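Mandalate racemase/muconate lactonizing enzyme (Unidentified, PDB 4E4U) probably catalyses an isomerase- or lyase-type reaction that begins with proton abstraction next to a carboxylate, as enzymes of the enolase superfamily do. Local coordinates at residues E35-I40 with G313-A318; E7-A12 with F25-T30; C101-G106 with P364-E369. One frame throughout, in Å; residues are numbered along the deposited sequence.

Interaction 1. Residues E35-I40 with G313-A318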
loop_
_atom_site.group_PDB
_atom_site.type_symbol
_atom_site.label_atom_id
_atom_site.label_comp_id
_atom_site.label_asym_id
_atom_site.label_seq_id
_atom_site.Cartn_x
_atom_site.Cartn_y
_atom_site.Cartn_z
ATOM N N GLU A 35 51.237 12.932 -1.803
ATOM C CA GLU A 35 50.381 13.803 -1.006
ATOM C C GLU A 35 48.976 13.821 -1.569
ATOM O O GLU A 35 48.796 13.865 -2.786
ATOM C CB GLU A 35 50.906 15.237 -1.027
ATOM C CG GLU A 35 52.216 15.471 -0.310
ATOM C CD GLU A 35 52.396 16.933 0.043
ATOM O OE1 GLU A 35 52.149 17.793 -0.832
ATOM O OE2 GLU A 35 52.762 17.220 1.203
ATOM N N GLY A 36 47.980 13.800 -0.687
ATOM C CA GLY A 36 46.598 13.964 -1.104
ATOM C C GLY A 36 45.913 15.029 -0.271
ATOM O O GLY A 36 46.240 15.207 0.901
ATOM N N VAL A 37 44.960 15.740 -0.870
ATOM C CA VAL A 37 44.233 16.780 -0.152
ATOM C C VAL A 37 42.728 16.514 -0.200
ATOM O O VAL A 37 42.221 15.950 -1.169
ATOM C CB VAL A 37 44.583 18.188 -0.698
ATOM C CG1 VAL A 37 44.077 18.361 -2.127
ATOM C CG2 VAL A 37 44.047 19.285 0.221
ATOM N N GLY A 38 42.027 16.892 0.865
ATOM C CA GLY A 38 40.589 16.723 0.936
ATOM C C GLY A 38 39.944 17.859 1.698
ATOM O O GLY A 38 40.634 18.696 2.303
ATOM N N GLU A 39 38.617 17.897 1.666
ATOM C CA GLU A 39 37.854 18.928 2.352
ATOM C C GLU A 39 36.712 18.276 3.116
ATOM O O GLU A 39 36.124 17.292 2.653
ATOM C CB GLU A 39 37.313 19.977 1.371
ATOM C CG GLU A 39 36.571 21.105 2.075
ATOM C CD GLU A 39 36.336 22.338 1.221
ATOM O OE1 GLU A 39 36.759 22.383 0.042
ATOM O OE2 GLU A 39 35.715 23.284 1.756
ATOM N N ILE A 40 36.423 18.826 4.291
ATOM C CA ILE A 40 35.389 18.331 5.180
ATOM C C ILE A 40 34.258 19.349 5.263
ATOM O O ILE A 40 34.511 20.535 5.475
ATOM C CB ILE A 40 35.985 18.099 6.581
ATOM C CG1 ILE A 40 36.984 16.942 6.524
ATOM C CG2 ILE A 40 34.895 17.868 7.625
ATOM C CD1 ILE A 40 37.828 16.766 7.762
ATOM N N GLY A 313 35.002 25.193 -0.043
ATOM C CA GLY A 313 36.220 25.526 -0.766
ATOM C C GLY A 313 36.422 24.805 -2.088
ATOM O O GLY A 313 35.599 23.985 -2.507
ATOM N N PRO A 314 37.537 25.108 -2.760
ATOM C CA PRO A 314 37.779 24.551 -4.091
ATOM C C PRO A 314 38.245 23.100 -4.069
ATOM O O PRO A 314 38.243 22.456 -5.112
ATOM C CB PRO A 314 38.883 25.457 -4.650
ATOM C CG PRO A 314 39.613 25.912 -3.434
ATOM C CD PRO A 314 38.557 26.100 -2.385
ATOM N N VAL A 315 38.641 22.582 -2.910
ATOM C CA VAL A 315 39.043 21.178 -2.845
ATOM C C VAL A 315 37.804 20.281 -2.909
ATOM O O VAL A 315 37.752 19.335 -3.698
ATOM C CB VAL A 315 39.913 20.879 -1.606
ATOM C CG1 VAL A 315 40.165 19.381 -1.479
ATOM C CG2 VAL A 315 41.238 21.652 -1.687
ATOM N N GLY A 316 36.798 20.586 -2.097
ATOM C CA GLY A 316 35.525 19.895 -2.205
ATOM C C GLY A 316 34.913 20.080 -3.585
ATOM O O GLY A 316 34.318 19.153 -4.133
ATOM N N ALA A 317 35.061 21.273 -4.161
ATOM C CA ALA A 317 34.563 21.507 -5.517
ATOM C C ALA A 317 35.274 20.604 -6.524
ATOM O O ALA A 317 34.628 19.991 -7.387
ATOM C CB ALA A 317 34.716 22.968 -5.903
ATOM N N ALA A 318 36.595 20.503 -6.402
ATOM C CA ALA A 318 37.359 19.627 -7.285
ATOM C C ALA A 318 36.876 18.181 -7.198
ATOM O O ALA A 318 36.706 17.517 -8.221
ATOM C CB ALA A 318 38.845 19.722 -6.991
#
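Glu39 reaches across with its carboxylate to grip the opening turn of the helix that starts at Pro314. Its OE2 accepts a hydrogen bond from Gly313 N at 2.7 Å, using the syn lone pair, on the side of the other oxygen. Glu39 OE1 accepts from Gly316 N at 2.8 Å and meets it on the anti side, 29° out of the carboxylate plane; this bond is nearly straight. Gly313 holds the N-cap position and Gly316 lies three residues on, so a side chain from a strand remote in sequence satisfies backbone N-H groups at the helix start. The positive end of the helix dipole probably suits the negative group. With CG anti to the backbone N (chi1 -177°) and the chain extended beyond it, the carboxylate is carried well out from the strand. CA of Glu39 lies 5.2 Å from CA of Gly316, and a beta carbon at Gly313 or Gly316 would crowd Glu39 OE1. Next to this pair of bonds, Val315 CG1 lies against the strand backbone, 3.5 Å from Gly38 C. Val315 CG1 and CG2 meet Val37 CG1 and CG2 respectively, each pair 4.1 Å apart, the two valines crossing at an angle. The segment axes run at 103° to each other. This joins the N-terminal domain to the barrel domain: Phe25 of strand 22-30 touches both Glu39 and Val315, and Ile40 rests on helix 47-61.

Interaction 2. Residues E7-A12 with F25-T30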
loop_
_atom_site.group_PDB
_atom_site.type_symbol
_atom_site.label_atom_id
_atom_site.label_comp_id
_atom_site.label_asym_id
_atom_site.label_seq_id
_atom_site.Cartn_x
_atom_site.Cartn_y
_atom_site.Cartn_z
ATOM N N GLU A 7 47.791 16.545 8.137
ATOM C CA GLU A 7 47.770 17.941 8.566
ATOM C C GLU A 7 46.369 18.477 8.344
ATOM O O GLU A 7 45.769 18.230 7.294
ATOM C CB GLU A 7 48.719 18.794 7.728
ATOM C CG GLU A 7 50.189 18.476 7.841
ATOM C CD GLU A 7 51.022 19.357 6.916
ATOM O OE1 GLU A 7 50.442 20.246 6.252
ATOM O OE2 GLU A 7 52.252 19.162 6.844
ATOM N N THR A 8 45.857 19.230 9.313
ATOM C CA THR A 8 44.565 19.891 9.171
ATOM C C THR A 8 44.772 21.393 9.045
ATOM O O THR A 8 45.521 21.989 9.821
ATOM C CB THR A 8 43.671 19.601 10.381
ATOM O OG1 THR A 8 43.415 18.195 10.440
ATOM C CG2 THR A 8 42.349 20.358 10.277
ATOM N N HIS A 9 44.120 21.996 8.059
ATOM C CA HIS A 9 44.214 23.430 7.844
ATOM C C HIS A 9 42.815 24.005 7.738
ATOM O O HIS A 9 42.104 23.736 6.770
ATOM C CB HIS A 9 45.008 23.731 6.570
ATOM C CG HIS A 9 46.412 23.218 6.611
ATOM N ND1 HIS A 9 47.432 23.899 7.237
ATOM C CD2 HIS A 9 46.964 22.084 6.117
ATOM C CE1 HIS A 9 48.551 23.206 7.133
ATOM N NE2 HIS A 9 48.293 22.098 6.455
ATOM N N ILE A 10 42.416 24.768 8.750
ATOM C CA ILE A 10 41.102 25.397 8.761
ATOM C C ILE A 10 41.280 26.869 8.407
ATOM O O ILE A 10 41.741 27.672 9.219
ATOM C CB ILE A 10 40.368 25.199 10.106
ATOM C CG1 ILE A 10 40.186 23.699 10.375
ATOM C CG2 ILE A 10 39.019 25.912 10.082
ATOM C CD1 ILE A 10 39.471 23.363 11.672
ATOM N N VAL A 11 40.941 27.196 7.166
ATOM C CA VAL A 11 41.235 28.495 6.584
ATOM C C VAL A 11 40.079 29.465 6.787
ATOM O O VAL A 11 38.925 29.129 6.520
ATOM C CB VAL A 11 41.493 28.328 5.075
ATOM C CG1 VAL A 11 41.705 29.666 4.403
ATOM C CG2 VAL A 11 42.694 27.412 4.845
ATOM N N ALA A 12 40.391 30.669 7.256
ATOM C CA ALA A 12 39.392 31.722 7.397
ATOM C C ALA A 12 39.115 32.342 6.033
ATOM O O ALA A 12 40.030 32.841 5.378
ATOM C CB ALA A 12 39.883 32.790 8.364
ATOM N N PHE A 25 40.368 21.849 5.511
ATOM C CA PHE A 25 41.155 21.011 4.610
ATOM C C PHE A 25 41.979 19.997 5.382
ATOM O O PHE A 25 42.446 20.277 6.487
ATOM C CB PHE A 25 42.097 21.862 3.748
ATOM C CG PHE A 25 41.395 22.886 2.901
ATOM C CD1 PHE A 25 40.477 22.502 1.932
ATOM C CD2 PHE A 25 41.674 24.239 3.057
ATOM C CE1 PHE A 25 39.837 23.452 1.147
ATOM C CE2 PHE A 25 41.044 25.184 2.275
ATOM C CZ PHE A 25 40.120 24.794 1.322
ATOM N N VAL A 26 42.170 18.824 4.789
ATOM C CA VAL A 26 43.099 17.842 5.333
ATOM C C VAL A 26 44.122 17.460 4.268
ATOM O O VAL A 26 43.788 17.348 3.080
ATOM C CB VAL A 26 42.363 16.583 5.848
ATOM C CG1 VAL A 26 41.550 16.920 7.094
ATOM C CG2 VAL A 26 41.472 15.982 4.758
ATOM N N LYS A 27 45.373 17.302 4.690
ATOM C CA LYS A 27 46.439 16.850 3.801
ATOM C C LYS A 27 47.028 15.553 4.335
ATOM O O LYS A 27 47.443 15.482 5.492
ATOM C CB LYS A 27 47.521 17.923 3.648
ATOM C CG LYS A 27 47.075 19.124 2.825
ATOM C CD LYS A 27 48.177 20.181 2.693
ATOM C CE LYS A 27 49.379 19.671 1.905
ATOM N NZ LYS A 27 50.453 20.687 1.784
ATOM N N LEU A 28 47.032 14.521 3.495
ATOM C CA LEU A 28 47.589 13.224 3.861
ATOM C C LEU A 28 48.887 12.987 3.123
ATOM O O LEU A 28 49.039 13.401 1.972
ATOM C CB LEU A 28 46.621 12.105 3.485
ATOM C CG LEU A 28 45.212 12.193 4.056
ATOM C CD1 LEU A 28 44.398 10.988 3.611
ATOM C CD2 LEU A 28 45.277 12.281 5.574
ATOM N N LYS A 29 49.826 12.311 3.772
ATOM C CA LYS A 29 51.041 11.899 3.087
ATOM C C LYS A 29 51.249 10.403 3.270
ATOM O O LYS A 29 50.937 9.843 4.329
ATOM C CB LYS A 29 52.260 12.684 3.584
ATOM C CG LYS A 29 53.411 12.721 2.581
ATOM C CD LYS A 29 54.481 13.729 2.978
ATOM C CE LYS A 29 55.374 14.078 1.790
ATOM N NZ LYS A 29 56.819 13.895 2.098
ATOM N N THR A 30 51.749 9.756 2.222
ATOM C CA THR A 30 52.052 8.333 2.274
ATOM C C THR A 30 53.507 8.093 2.656
ATOM O O THR A 30 54.325 9.024 2.658
ATOM C CB THR A 30 51.816 7.655 0.925
ATOM O OG1 THR A 30 52.760 8.159 -0.029
ATOM C CG2 THR A 30 50.392 7.902 0.432
HETATM O O HOH W 1 51.583 21.431 4.092
#
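The Phe25 ring receives Val11 at its edge: Val11 CG2 lies in the ring plane, 3.8 Å from Phe25 CE2, and the two side chains cross at a slant. The His9 ring is likewise met at an edge, in its own plane, where NE2 donates to Glu7 OE1 at 2.8 Å with the acceptor 5° out of the ring plane. That oxygen is approached on its anti side, 21° out of the carboxylate plane, and the bond should restrain rotation of the imidazole. Lys27 comes obliquely to the same ring, with CD 4.1 Å from His9 CD2. A bend at chi3 (65°) turns its chain at CE, and NZ ends 4.5 Å from Glu7 OE1, beyond salt-bridge range; a water closes the gap, donating to Glu7 OE1 and accepting from Lys27 NZ, at 2.7 Å each. Glu7, His9, Phe25 and Lys27 share one face of the sheet, whereas Thr8 and Val26 stand side by side on the other.

Backbone pairing sets this register. Glu7 with Lys27 and His9 with Phe25 are antiparallel hydrogen-bonded pairs, each joined by two N-H···O bonds, among them Lys27 N to Glu7 O at 2.8 Å, and Thr8 with Val26 is the non-hydrogen-bonded pair between them. Together they form a beta hairpin of strands 3-12 and 22-30. Helix 372-377 packs on His9, Val11 and Lys27, helix 47-61 on Thr8 and Val26 through Ile54, and strand 35-40 adds the third strand beside 22-30.

Interaction 3. Residues C101-G106 with P364-E369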
loop_
_atom_site.group_PDB
_atom_site.type_symbol
_atom_site.label_atom_id
_atom_site.label_comp_id
_atom_site.label_asym_id
_atom_site.label_seq_id
_atom_site.Cartn_x
_atom_site.Cartn_y
_atom_site.Cartn_z
ATOM N N CYS A 101 42.418 10.319 0.009
ATOM C CA CYS A 101 42.882 9.003 -0.429
ATOM C C CYS A 101 42.718 8.831 -1.938
ATOM O O CYS A 101 43.629 8.340 -2.599
ATOM C CB CYS A 101 42.171 7.870 0.326
ATOM S SG CYS A 101 42.667 7.728 2.058
ATOM N N TRP A 102 41.576 9.240 -2.490
ATOM C CA TRP A 102 41.392 9.174 -3.943
ATOM C C TRP A 102 42.404 10.036 -4.697
ATOM O O TRP A 102 42.884 9.646 -5.763
ATOM C CB TRP A 102 39.960 9.538 -4.353
ATOM C CG TRP A 102 39.006 8.382 -4.211
ATOM C CD1 TRP A 102 38.066 8.208 -3.240
ATOM C CD2 TRP A 102 38.939 7.227 -5.052
ATOM N NE1 TRP A 102 37.395 7.021 -3.436
ATOM C CE2 TRP A 102 37.914 6.392 -4.546
ATOM C CE3 TRP A 102 39.625 6.808 -6.199
ATOM C CZ2 TRP A 102 37.570 5.178 -5.141
ATOM C CZ3 TRP A 102 39.287 5.603 -6.788
ATOM C CH2 TRP A 102 38.269 4.803 -6.259
ATOM N N ASP A 103 42.712 11.209 -4.153
ATOM C CA ASP A 103 43.732 12.077 -4.731
ATOM C C ASP A 103 45.041 11.285 -4.864
ATOM O O ASP A 103 45.687 11.301 -5.920
ATOM C CB ASP A 103 43.912 13.306 -3.830
ATOM C CG ASP A 103 44.610 14.464 -4.524
ATOM O OD1 ASP A 103 44.607 14.548 -5.775
ATOM O OD2 ASP A 103 45.160 15.319 -3.798
ATOM N N ILE A 104 45.420 10.587 -3.796
ATOM C CA ILE A 104 46.604 9.725 -3.796
ATOM C C ILE A 104 46.497 8.537 -4.764
ATOM O O ILE A 104 47.437 8.251 -5.506
ATOM C CB ILE A 104 46.916 9.253 -2.356
ATOM C CG1 ILE A 104 47.449 10.429 -1.541
ATOM C CG2 ILE A 104 47.904 8.091 -2.350
ATOM C CD1 ILE A 104 47.352 10.220 -0.056
ATOM N N ILE A 105 45.349 7.866 -4.774
ATOM C CA ILE A 105 45.120 6.754 -5.693
ATOM C C ILE A 105 45.326 7.212 -7.143
ATOM O O ILE A 105 46.024 6.551 -7.921
ATOM C CB ILE A 105 43.691 6.162 -5.519
ATOM C CG1 ILE A 105 43.508 5.538 -4.129
ATOM C CG2 ILE A 105 43.381 5.140 -6.607
ATOM C CD1 ILE A 105 42.062 5.131 -3.841
ATOM N N GLY A 106 44.733 8.350 -7.496
ATOM C CA GLY A 106 44.862 8.888 -8.840
ATOM C C GLY A 106 46.293 9.284 -9.172
ATOM O O GLY A 106 46.789 9.025 -10.276
ATOM N N PRO A 364 46.306 14.261 -12.739
ATOM C CA PRO A 364 46.035 13.090 -11.894
ATOM C C PRO A 364 45.391 13.451 -10.557
ATOM O O PRO A 364 45.560 14.565 -10.044
ATOM C CB PRO A 364 47.428 12.489 -11.667
ATOM C CG PRO A 364 48.235 12.959 -12.846
ATOM C CD PRO A 364 47.726 14.350 -13.121
ATOM N N GLY A 365 44.647 12.504 -9.996
ATOM C CA GLY A 365 44.011 12.712 -8.708
ATOM C C GLY A 365 42.802 13.621 -8.810
ATOM O O GLY A 365 42.029 13.537 -9.769
ATOM N N LEU A 366 42.639 14.504 -7.829
ATOM C CA LEU A 366 41.508 15.423 -7.827
ATOM C C LEU A 366 41.736 16.635 -8.725
ATOM O O LEU A 366 40.815 17.420 -8.947
ATOM C CB LEU A 366 41.216 15.907 -6.407
ATOM C CG LEU A 366 40.823 14.856 -5.370
ATOM C CD1 LEU A 366 40.642 15.510 -4.001
ATOM C CD2 LEU A 366 39.566 14.100 -5.784
ATOM N N GLY A 367 42.955 16.795 -9.237
ATOM C CA GLY A 367 43.283 17.961 -10.043
ATOM C C GLY A 367 43.243 19.265 -9.261
ATOM O O GLY A 367 42.805 20.297 -9.783
ATOM N N ILE A 368 43.707 19.227 -8.014
ATOM C CA ILE A 368 43.676 20.405 -7.156
ATOM C C ILE A 368 44.827 20.342 -6.151
ATOM O O ILE A 368 45.249 19.257 -5.755
ATOM C CB ILE A 368 42.307 20.527 -6.422
ATOM C CG1 ILE A 368 42.014 21.970 -6.012
ATOM C CG2 ILE A 368 42.231 19.605 -5.225
ATOM C CD1 ILE A 368 41.653 22.852 -7.183
ATOM N N GLU A 369 45.350 21.500 -5.759
ATOM C CA GLU A 369 46.430 21.552 -4.780
ATOM C C GLU A 369 46.395 22.887 -4.061
ATOM O O GLU A 369 46.316 23.935 -4.702
ATOM C CB GLU A 369 47.793 21.367 -5.460
ATOM C CG GLU A 369 48.979 21.328 -4.491
ATOM C CD GLU A 369 50.303 21.048 -5.181
ATOM O OE1 GLU A 369 50.328 20.947 -6.426
ATOM O OE2 GLU A 369 51.324 20.932 -4.476
HETATM O O HOH W 2 46.789 17.372 -4.344
HETATM O O HOH W 3 45.398 16.506 -7.510
#
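Asp103 and Leu366 cross at about a right angle, with Asp103 CB 3.8 Å from Leu366 CG. The aspartate also bonds to the leucine backbone: Leu366 N donates to OD1 at 2.8 Å, almost straight, from the anti side and 34° out of the carboxylate plane. Asp103 CG stands anti to its backbone N (chi1 -162°), which brings the carboxylate toward the turn. Pro364 to Gly367 form a type II' beta turn, and Gly365 takes the positive phi (75°) at its second position. The helix passes close, CA of Gly106 being 3.9 Å from CA of Gly365, a spacing that depends on Gly106 lacking a beta carbon; one on Gly365 would run into Asp103 OD1. Two waters extend the reach of the aspartate: one donates to Asp103 OD2 at 2.7 Å and to Ile368 O at 2.8 Å, and a second lies 2.7 Å from Asp103 OD1, accepting from Ile368 N. The contact ties helix 88-109 of the N-terminal domain to the loop before helix 372-377. Trp102 and Leu366 both touch Leu289 of helix 289-301, Leu366 and Ile368 pack on helix 314-325, and Leu116 of the second subunit rests against Trp102 and Ile105.

From the N terminus, interaction 2 closes first, a short hairpin with 12 residues between its segments. Strand 35-40 follows and hydrogen-bonds to strand 22-30, as in Gly36 O to Leu28 N at 2.8 Å; it opens interaction 1. Before that contact closes at 313-318, helix residues 101-106 open interaction 3, which closes only at 364-369, so the two long loops cross and neither nests in the other. Interaction 2 stays within the N-terminal domain, whereas interactions 1 and 3 fasten that domain to the barrel domain at two points about 9 Å apart between centres. Val37 N, bonded to Asp103 OD2 at 3.0 Å, links them directly.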